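Local coordinates for protein AA10A (Thermobifida fusca, PDB 5UIZ) that is a copper-dependent lytic polysaccharide monooxygenase of family AA10 that probably cleaves cellulose chains by oxidation, at residues A[43-48]-A[213-218]; A[147-152]-A[174-179]. All coordinates share one frame; numbering follows the deposited sequence. Where two conformers were deposited one is given.

Contact 1 of 2, residues A[43-48]-A[213-218]; sequences PATRNY and YYLCSD
Arg46 and Asp218 form a side-on salt bridge: Arg46 NE donates to Asp218 OD2 at 2.8 Å and Arg46 NH2 to Asp218 OD1 at 2.8 Å, each carboxylate oxygen using its syn lone pair. The guanidinium and carboxylate planes lie only 10° apart, and the arginine chain, extended from CG to NE, carries its head to the acid. Arg46 NH1 turns elsewhere, to Met119 O, and Trp125 adds a cation-pi contact. An alanine in place of Arg46 would probably leave the buried Asp218 carboxylate without its charge mate and open a gap beside Cys216.

The remaining polar links end on backbone atoms. Arg46 N donates to Cys216 O at 2.9 Å, and the Ser217 hydroxyl OG donates to Pro43 O at 2.7 Å. One water links Ala44 O to Asp218 N, a second links Ala44 O to Asp218 O.

Apolar contact is lighter: Thr45 CG2 meets Leu215 CB at 3.8 Å, and Pro43 CG faces Ser217 CB. Thr45 is the N-cap of helix 46-54, its OG1 taking a weak bond from Tyr48 N while also bonded to Ser39 OG.

The helix start thus sits across strand 211-221, beside strand 38-42, while Cys216 is tied to Cys106 by a disulfide and strand 198-206 pairs alongside.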
ATOM      1  N   PRO A  43      -8.884   2.308   0.401  1.00 21.34           N
ATOM      2  CA  PRO A  43      -8.909   0.969  -0.192  1.00 21.53           C
ATOM      3  C   PRO A  43      -7.785   0.166   0.449  1.00 18.71           C
ATOM      4  O   PRO A  43      -6.668   0.614   0.499  1.00 18.60           O
ATOM      5  CB  PRO A  43      -8.661   1.201  -1.664  1.00 21.99           C
ATOM      6  CG  PRO A  43      -7.915   2.475  -1.727  1.00 22.88           C
ATOM      7  CD  PRO A  43      -8.336   3.293  -0.539  1.00 23.06           C
ATOM      8  N   ALA A  44      -8.144  -1.000   0.963  1.00 16.57           N
ATOM      9  CA  ALA A  44      -7.246  -1.827   1.737  1.00 15.68           C
ATOM     10  C   ALA A  44      -5.932  -2.058   1.009  1.00 13.96           C
ATOM     11  O   ALA A  44      -5.923  -2.385  -0.181  1.00 13.17           O
ATOM     12  CB  ALA A  44      -7.894  -3.167   1.990  1.00 14.88           C
ATOM     13  N   THR A  45      -4.837  -1.932   1.742  1.00 13.76           N
ATOM     14  CA  THR A  45      -3.540  -2.247   1.183  1.00 15.45           C
ATOM     15  C   THR A  45      -3.421  -3.753   0.880  1.00 14.64           C
ATOM     16  O   THR A  45      -4.229  -4.558   1.285  1.00 14.99           O
ATOM     17  CB  THR A  45      -2.383  -1.859   2.145  1.00 17.13           C
ATOM     18  OG1 THR A  45      -2.612  -2.413   3.440  1.00 19.19           O
ATOM     19  CG2 THR A  45      -2.307  -0.416   2.277  1.00 17.96           C
ATOM     20  N   ARG A  46      -2.374  -4.113   0.195  1.00 14.29           N
ATOM     21  CA  ARG A  46      -2.109  -5.489  -0.099  1.00 14.72           C
ATOM     22  C   ARG A  46      -1.980  -6.385   1.134  1.00 14.56           C
ATOM     23  O   ARG A  46      -2.626  -7.423   1.164  1.00 14.47           O
ATOM     24  CB  ARG A  46      -0.872  -5.615  -0.999  1.00 14.76           C
ATOM     25  CG  ARG A  46      -1.132  -5.134  -2.405  1.00 14.78           C
ATOM     26  CD  ARG A  46       0.096  -5.219  -3.304  1.00 14.48           C
ATOM     27  NE  ARG A  46      -0.284  -4.807  -4.664  1.00 15.42           N
ATOM     28  CZ  ARG A  46       0.535  -4.733  -5.716  1.00 15.68           C
ATOM     29  NH1 ARG A  46       1.834  -5.003  -5.622  1.00 16.93           N
ATOM     30  NH2 ARG A  46       0.054  -4.403  -6.885  1.00 15.50           N
ATOM     31  N   ASN A  47      -1.140  -6.016   2.099  1.00 14.69           N
ATOM     32  CA  ASN A  47      -0.868  -6.911   3.208  1.00 16.53           C
ATOM     33  C   ASN A  47      -2.008  -6.821   4.235  1.00 16.02           C
ATOM     34  O   ASN A  47      -2.323  -7.815   4.845  1.00 14.44           O
ATOM     35  CB  ASN A  47       0.564  -6.747   3.839  1.00 16.84           C
ATOM     36  CG  ASN A  47       0.811  -5.370   4.379  1.00 17.36           C
ATOM     37  OD1 ASN A  47       0.237  -4.426   3.876  1.00 20.68           O
ATOM     38  ND2 ASN A  47       1.661  -5.241   5.378  1.00 16.33           N
ATOM     39  N   TYR A  48      -2.667  -5.675   4.377  1.00 15.41           N
ATOM     40  CA  TYR A  48      -3.767  -5.577   5.313  1.00 15.62           C
ATOM     41  C   TYR A  48      -4.867  -6.494   4.837  1.00 16.55           C
ATOM     42  O   TYR A  48      -5.448  -7.223   5.621  1.00 14.52           O
ATOM     43  CB  TYR A  48      -4.300  -4.158   5.442  1.00 17.12           C
ATOM     44  CG  TYR A  48      -5.472  -4.047   6.342  1.00 18.67           C
ATOM     45  CD1 TYR A  48      -5.304  -4.239   7.688  1.00 20.54           C
ATOM     46  CD2 TYR A  48      -6.746  -3.799   5.870  1.00 20.39           C
ATOM     47  CE1 TYR A  48      -6.358  -4.145   8.575  1.00 22.48           C
ATOM     48  CE2 TYR A  48      -7.844  -3.732   6.762  1.00 22.53           C
ATOM     49  CZ  TYR A  48      -7.624  -3.932   8.115  1.00 23.23           C
ATOM     50  OH  TYR A  48      -8.685  -3.837   9.018  1.00 28.59           O
ATOM     51  N   TYR A 213       5.658   5.443   6.129  1.00 16.65           N
ATOM     52  CA  TYR A 213       4.923   4.275   5.679  1.00 17.40           C
ATOM     53  C   TYR A 213       4.637   4.308   4.207  1.00 16.52           C
ATOM     54  O   TYR A 213       4.291   5.391   3.622  1.00 16.53           O
ATOM     55  CB  TYR A 213       3.616   4.195   6.449  1.00 19.10           C
ATOM     56  CG  TYR A 213       3.860   3.953   7.916  1.00 20.17           C
ATOM     57  CD1 TYR A 213       4.270   4.977   8.746  1.00 21.50           C
ATOM     58  CD2 TYR A 213       3.679   2.689   8.474  1.00 24.05           C
ATOM     59  CE1 TYR A 213       4.512   4.754  10.098  1.00 23.74           C
ATOM     60  CE2 TYR A 213       3.914   2.458   9.822  1.00 25.32           C
ATOM     61  CZ  TYR A 213       4.349   3.496  10.623  1.00 25.09           C
ATOM     62  OH  TYR A 213       4.575   3.281  11.957  1.00 30.23           O
ATOM     63  N   TYR A 214       4.731   3.123   3.610  1.00 15.19           N
ATOM     64  CA  TYR A 214       4.596   2.916   2.175  1.00 15.27           C
ATOM     65  C   TYR A 214       3.496   1.895   1.898  1.00 15.53           C
ATOM     66  O   TYR A 214       3.636   0.715   2.172  1.00 16.30           O
ATOM     67  CB  TYR A 214       5.931   2.493   1.566  1.00 14.58           C
ATOM     68  CG  TYR A 214       6.969   3.591   1.680  1.00 14.84           C
ATOM     69  CD1 TYR A 214       6.871   4.743   0.925  1.00 14.70           C
ATOM     70  CD2 TYR A 214       8.018   3.484   2.571  1.00 14.30           C
ATOM     71  CE1 TYR A 214       7.830   5.750   1.055  1.00 16.12           C
ATOM     72  CE2 TYR A 214       8.925   4.502   2.759  1.00 14.40           C
ATOM     73  CZ  TYR A 214       8.855   5.610   2.000  1.00 14.86           C
ATOM     74  OH  TYR A 214       9.812   6.601   2.133  1.00 16.40           O
ATOM     75  N   LEU A 215       2.407   2.376   1.337  1.00 16.30           N
ATOM     76  CA  LEU A 215       1.129   1.670   1.353  1.00 16.85           C
ATOM     77  C   LEU A 215       0.571   1.500  -0.025  1.00 17.19           C
ATOM     78  O   LEU A 215       0.049   2.451  -0.585  1.00 19.40           O
ATOM     79  CB  LEU A 215       0.141   2.450   2.235  1.00 18.65           C
ATOM     80  CG  LEU A 215       0.743   2.716   3.635  1.00 19.86           C
ATOM     81  CD1 LEU A 215      -0.012   3.748   4.453  1.00 21.07           C
ATOM     82  CD2 LEU A 215       0.968   1.410   4.410  1.00 19.76           C
ATOM     83  N   CYS A 216       0.741   0.305  -0.607  0.54 16.47           N
ATOM     84  CA  CYS A 216       0.149  -0.034  -1.904  0.54 16.95           C
ATOM     85  C   CYS A 216      -1.245  -0.663  -1.741  0.54 16.04           C
ATOM     86  O   CYS A 216      -1.427  -1.620  -0.959  0.54 14.34           O
ATOM     87  CB  CYS A 216       1.003  -1.030  -2.712  0.54 17.93           C
ATOM     88  SG  CYS A 216       2.524  -0.349  -3.415  0.54 20.69           S
ATOM     89  N   SER A 217      -2.182  -0.150  -2.530  1.00 15.03           N
ATOM     90  CA  SER A 217      -3.564  -0.625  -2.580  1.00 15.20           C
ATOM     91  C   SER A 217      -4.006  -0.879  -4.005  1.00 14.59           C
ATOM     92  O   SER A 217      -3.932   0.024  -4.858  1.00 14.80           O
ATOM     93  CB  SER A 217      -4.508   0.353  -1.982  1.00 14.17           C
ATOM     94  OG  SER A 217      -4.171   0.630  -0.631  1.00 16.59           O
ATOM     95  N   ASP A 218      -4.473  -2.091  -4.269  1.00 13.44           N
ATOM     96  CA  ASP A 218      -5.019  -2.401  -5.584  1.00 15.16           C
ATOM     97  C   ASP A 218      -6.459  -1.961  -5.701  1.00 14.58           C
ATOM     98  O   ASP A 218      -7.264  -2.201  -4.782  1.00 15.48           O
ATOM     99  CB  ASP A 218      -4.857  -3.855  -5.935  1.00 14.78           C
ATOM    100  CG  ASP A 218      -3.435  -4.249  -5.935  1.00 15.11           C
ATOM    101  OD1 ASP A 218      -2.719  -4.008  -6.968  1.00 16.25           O
ATOM    102  OD2 ASP A 218      -3.028  -4.745  -4.850  1.00 16.53           O
TER
HETATM  103  O   HOH W   1      -4.708  -3.773  -2.067  0.87  9.34           O
HETATM  104  O   HOH W   2      -7.651  -2.266  -2.138  1.00 18.13           O

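Contact 2 of 2, residues A[147-152]-A[174-179]; sequences DYFLVY and HQTGSY
Val151 and His174 form an antiparallel hydrogen-bonded pair, Val151 N donating to His174 O at 2.9 Å and His174 N to Val151 O at 3.2 Å. Two residues further along, Thr176 N reaches Phe149 O at 3.1 Å in a nearly straight bond (170°). The return bond does not end on a backbone carbonyl: Phe149 N donates to Thr176 OG1 at 3.0 Å. With chi1 at 76°, that hydroxyl sits between its own backbone N and carbonyl carbon, and Thr176 OG1 in turn donates to Gly177 O at 2.8 Å. Through its N and OG1 together, Thr176 extends the pairing one residue beyond the end of strand 170-175.

Thr176 OG1 also lies at the edge of the Phe149 ring, close to its plane. The same ring turns its edge toward the face of Tyr179 in an offset edge-to-face pair, planes at 74° and Phe149 CE2 3.7 Å from Tyr179 CD1. Val151 CB packs on His174 CB, and Phe187 meets the rings of both Phe149 and His174. On the other side of the sheet Leu150 CD2 lies alongside Gln175 CG at 3.9 Å, the two side chains pointing the same way.

The arrangement is an antiparallel edge pairing in a beta-sandwich of the immunoglobulin-like type found in AA10 enzymes: Phe149 and Val151 face strands 133-140 and 184-190 of the other sheet, while strand 198-206 flanks strand 146-154.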
ATOM      1  N   ASP A 147       2.764  14.392   9.067  1.00 18.73           N
ATOM      2  CA  ASP A 147       3.339  15.635   8.507  1.00 19.36           C
ATOM      3  C   ASP A 147       2.737  15.885   7.154  1.00 19.60           C
ATOM      4  O   ASP A 147       2.402  17.043   6.805  1.00 20.19           O
ATOM      5  CB  ASP A 147       4.827  15.551   8.351  1.00 19.62           C
ATOM      6  CG  ASP A 147       5.524  15.459   9.650  1.00 21.50           C
ATOM      7  OD1 ASP A 147       4.932  15.738  10.723  1.00 22.82           O
ATOM      8  OD2 ASP A 147       6.712  15.125   9.615  1.00 25.59           O
ATOM      9  N   TYR A 148       2.525  14.798   6.439  1.00 16.88           N
ATOM     10  CA  TYR A 148       1.825  14.835   5.147  1.00 16.83           C
ATOM     11  C   TYR A 148       1.499  13.419   4.677  1.00 15.72           C
ATOM     12  O   TYR A 148       2.027  12.449   5.192  1.00 16.91           O
ATOM     13  CB  TYR A 148       2.705  15.517   4.080  1.00 17.09           C
ATOM     14  CG  TYR A 148       4.045  14.806   3.855  1.00 16.81           C
ATOM     15  CD1 TYR A 148       4.146  13.713   2.995  1.00 16.61           C
ATOM     16  CD2 TYR A 148       5.185  15.229   4.489  1.00 16.33           C
ATOM     17  CE1 TYR A 148       5.359  13.043   2.810  1.00 16.67           C
ATOM     18  CE2 TYR A 148       6.396  14.582   4.295  1.00 17.07           C
ATOM     19  CZ  TYR A 148       6.477  13.502   3.436  1.00 18.03           C
ATOM     20  OH  TYR A 148       7.670  12.858   3.258  1.00 19.38           O
ATOM     21  N   PHE A 149       0.650  13.332   3.683  1.00 16.24           N
ATOM     22  CA  PHE A 149       0.428  12.139   2.906  1.00 17.32           C
ATOM     23  C   PHE A 149       0.670  12.518   1.472  1.00 17.63           C
ATOM     24  O   PHE A 149       0.260  13.640   1.068  1.00 18.61           O
ATOM     25  CB  PHE A 149      -1.009  11.700   2.988  1.00 18.08           C
ATOM     26  CG  PHE A 149      -1.422  11.243   4.331  1.00 17.51           C
ATOM     27  CD1 PHE A 149      -1.297   9.903   4.681  1.00 17.68           C
ATOM     28  CD2 PHE A 149      -1.972  12.123   5.222  1.00 16.61           C
ATOM     29  CE1 PHE A 149      -1.691   9.461   5.917  1.00 17.71           C
ATOM     30  CE2 PHE A 149      -2.387  11.686   6.467  1.00 16.63           C
ATOM     31  CZ  PHE A 149      -2.244  10.349   6.820  1.00 16.92           C
ATOM     32  N   LEU A 150       1.342  11.647   0.728  1.00 16.59           N
ATOM     33  CA  LEU A 150       1.385  11.735  -0.766  1.00 16.97           C
ATOM     34  C   LEU A 150       0.628  10.565  -1.359  1.00 16.17           C
ATOM     35  O   LEU A 150       0.760   9.468  -0.873  1.00 18.35           O
ATOM     36  CB  LEU A 150       2.830  11.706  -1.262  1.00 17.12           C
ATOM     37  CG  LEU A 150       3.666  12.829  -0.676  1.00 19.21           C
ATOM     38  CD1 LEU A 150       5.135  12.689  -1.049  1.00 20.52           C
ATOM     39  CD2 LEU A 150       3.140  14.170  -1.136  1.00 20.37           C
ATOM     40  N   VAL A 151      -0.217  10.790  -2.349  1.00 14.48           N
ATOM     41  CA  VAL A 151      -0.973   9.717  -2.954  1.00 14.64           C
ATOM     42  C   VAL A 151      -0.676   9.711  -4.417  1.00 15.28           C
ATOM     43  O   VAL A 151      -0.971  10.704  -5.110  1.00 15.27           O
ATOM     44  CB  VAL A 151      -2.481   9.869  -2.713  1.00 14.31           C
ATOM     45  CG1 VAL A 151      -3.252   8.701  -3.332  1.00 15.11           C
ATOM     46  CG2 VAL A 151      -2.789   9.907  -1.238  1.00 13.25           C
ATOM     47  N   TYR A 152      -0.062   8.609  -4.869  1.00 15.28           N
ATOM     48  CA  TYR A 152       0.223   8.366  -6.256  1.00 14.62           C
ATOM     49  C   TYR A 152      -0.756   7.317  -6.817  1.00 14.22           C
ATOM     50  O   TYR A 152      -1.218   6.416  -6.102  1.00 15.45           O
ATOM     51  CB  TYR A 152       1.645   7.851  -6.391  1.00 16.72           C
ATOM     52  CG  TYR A 152       2.716   8.832  -6.027  1.00 18.26           C
ATOM     53  CD1 TYR A 152       3.098   9.015  -4.710  1.00 18.32           C
ATOM     54  CD2 TYR A 152       3.381   9.552  -7.019  1.00 20.24           C
ATOM     55  CE1 TYR A 152       4.057   9.920  -4.372  1.00 19.73           C
ATOM     56  CE2 TYR A 152       4.369  10.433  -6.681  1.00 21.37           C
ATOM     57  CZ  TYR A 152       4.687  10.629  -5.347  1.00 21.24           C
ATOM     58  OH  TYR A 152       5.647  11.499  -5.018  1.00 25.25           O
ATOM     59  N   HIS A 174      -2.447  13.549  -5.243  1.00 16.64           N
ATOM     60  CA  HIS A 174      -2.835  14.191  -4.033  1.00 17.53           C
ATOM     61  C   HIS A 174      -1.707  14.376  -3.066  1.00 17.27           C
ATOM     62  O   HIS A 174      -0.826  13.536  -2.897  1.00 17.43           O
ATOM     63  CB  HIS A 174      -3.992  13.465  -3.367  1.00 18.07           C
ATOM     64  CG  HIS A 174      -4.744  14.327  -2.419  1.00 19.69           C
ATOM     65  ND1 HIS A 174      -5.767  15.159  -2.823  1.00 22.33           N
ATOM     66  CD2 HIS A 174      -4.618  14.495  -1.080  1.00 20.58           C
ATOM     67  CE1 HIS A 174      -6.245  15.796  -1.764  1.00 24.48           C
ATOM     68  NE2 HIS A 174      -5.569  15.400  -0.692  1.00 23.65           N
ATOM     69  N   GLN A 175      -1.751  15.511  -2.396  1.00 19.24           N
ATOM     70  CA  GLN A 175      -0.786  15.882  -1.412  1.00 21.48           C
ATOM     71  C   GLN A 175      -1.585  16.609  -0.318  1.00 23.50           C
ATOM     72  O   GLN A 175      -2.343  17.525  -0.598  1.00 25.76           O
ATOM     73  CB  GLN A 175       0.238  16.806  -2.009  1.00 24.50           C
ATOM     74  CG  GLN A 175       1.097  17.446  -0.934  1.00 27.94           C
ATOM     75  CD  GLN A 175       1.713  18.729  -1.391  1.00 30.48           C
ATOM     76  OE1 GLN A 175       1.717  19.025  -2.577  1.00 41.60           O
ATOM     77  NE2 GLN A 175       2.234  19.490  -0.474  1.00 29.56           N
ATOM     78  N   THR A 176      -1.413  16.186   0.914  1.00 21.76           N
ATOM     79  CA  THR A 176      -2.020  16.858   2.055  1.00 20.54           C
ATOM     80  C   THR A 176      -0.957  17.594   2.835  1.00 19.31           C
ATOM     81  O   THR A 176       0.221  17.379   2.643  1.00 21.98           O
ATOM     82  CB  THR A 176      -2.692  15.861   3.028  1.00 18.75           C
ATOM     83  OG1 THR A 176      -1.708  15.180   3.829  1.00 17.09           O
ATOM     84  CG2 THR A 176      -3.566  14.897   2.312  1.00 20.00           C
ATOM     85  N   GLY A 177      -1.408  18.416   3.772  1.00 20.85           N
ATOM     86  CA  GLY A 177      -0.548  18.971   4.802  1.00 22.26           C
ATOM     87  C   GLY A 177      -0.654  18.054   6.037  1.00 24.03           C
ATOM     88  O   GLY A 177      -1.084  16.862   5.914  1.00 20.08           O
ATOM     89  N   SER A 178      -0.305  18.604   7.216  1.00 21.56           N
ATOM     90  CA  SER A 178      -0.214  17.809   8.420  1.00 20.92           C
ATOM     91  C   SER A 178      -1.595  17.543   9.029  1.00 20.65           C
ATOM     92  O   SER A 178      -2.529  18.275   8.788  1.00 20.19           O
ATOM     93  CB  SER A 178       0.695  18.485   9.422  1.00 23.61           C
ATOM     94  OG  SER A 178       0.171  19.731   9.723  1.00 19.79           O
ATOM     95  N   TYR A 179      -1.695  16.445   9.772  1.00 20.85           N
ATOM     96  CA  TYR A 179      -2.877  16.085  10.520  1.00 20.72           C
ATOM     97  C   TYR A 179      -2.464  15.839  11.930  1.00 20.38           C
ATOM     98  O   TYR A 179      -1.455  15.177  12.181  1.00 19.42           O
ATOM     99  CB  TYR A 179      -3.517  14.788   9.996  1.00 22.23           C
ATOM    100  CG  TYR A 179      -4.294  14.944   8.743  1.00 22.65           C
ATOM    101  CD1 TYR A 179      -3.652  14.991   7.500  1.00 25.31           C
ATOM    102  CD2 TYR A 179      -5.689  15.014   8.768  1.00 24.59           C
ATOM    103  CE1 TYR A 179      -4.397  15.133   6.309  1.00 25.98           C
ATOM    104  CE2 TYR A 179      -6.421  15.159   7.587  1.00 24.60           C
ATOM    105  CZ  TYR A 179      -5.777  15.216   6.371  1.00 24.10           C
ATOM    106  OH  TYR A 179      -6.502  15.347   5.228  1.00 27.08           O
TER

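In the fold
Both contacts reach the same mixed sheet, contact 1 through strand 211-221 and contact 2 through strands 146-154 and 170-175; their centres are 16 Å apart and their nearest atoms about 6 Å apart, so they do not touch. Strand 198-206 lies between them, pairing with 211-221 of contact 1 and with 146-154 of contact 2. Along the chain, contact 2 is nested inside the loop that contact 1 closes. The copper, held by His37 and His144, lies about 11 Å from the side chain of Leu215 in contact 1 and about 12 Å from that of Phe149 in contact 2. Neither contact supplies a ligand; Tyr213 OH, however, bonds His37 N, and Trp204 meets the rings of both Tyr213 and Phe149.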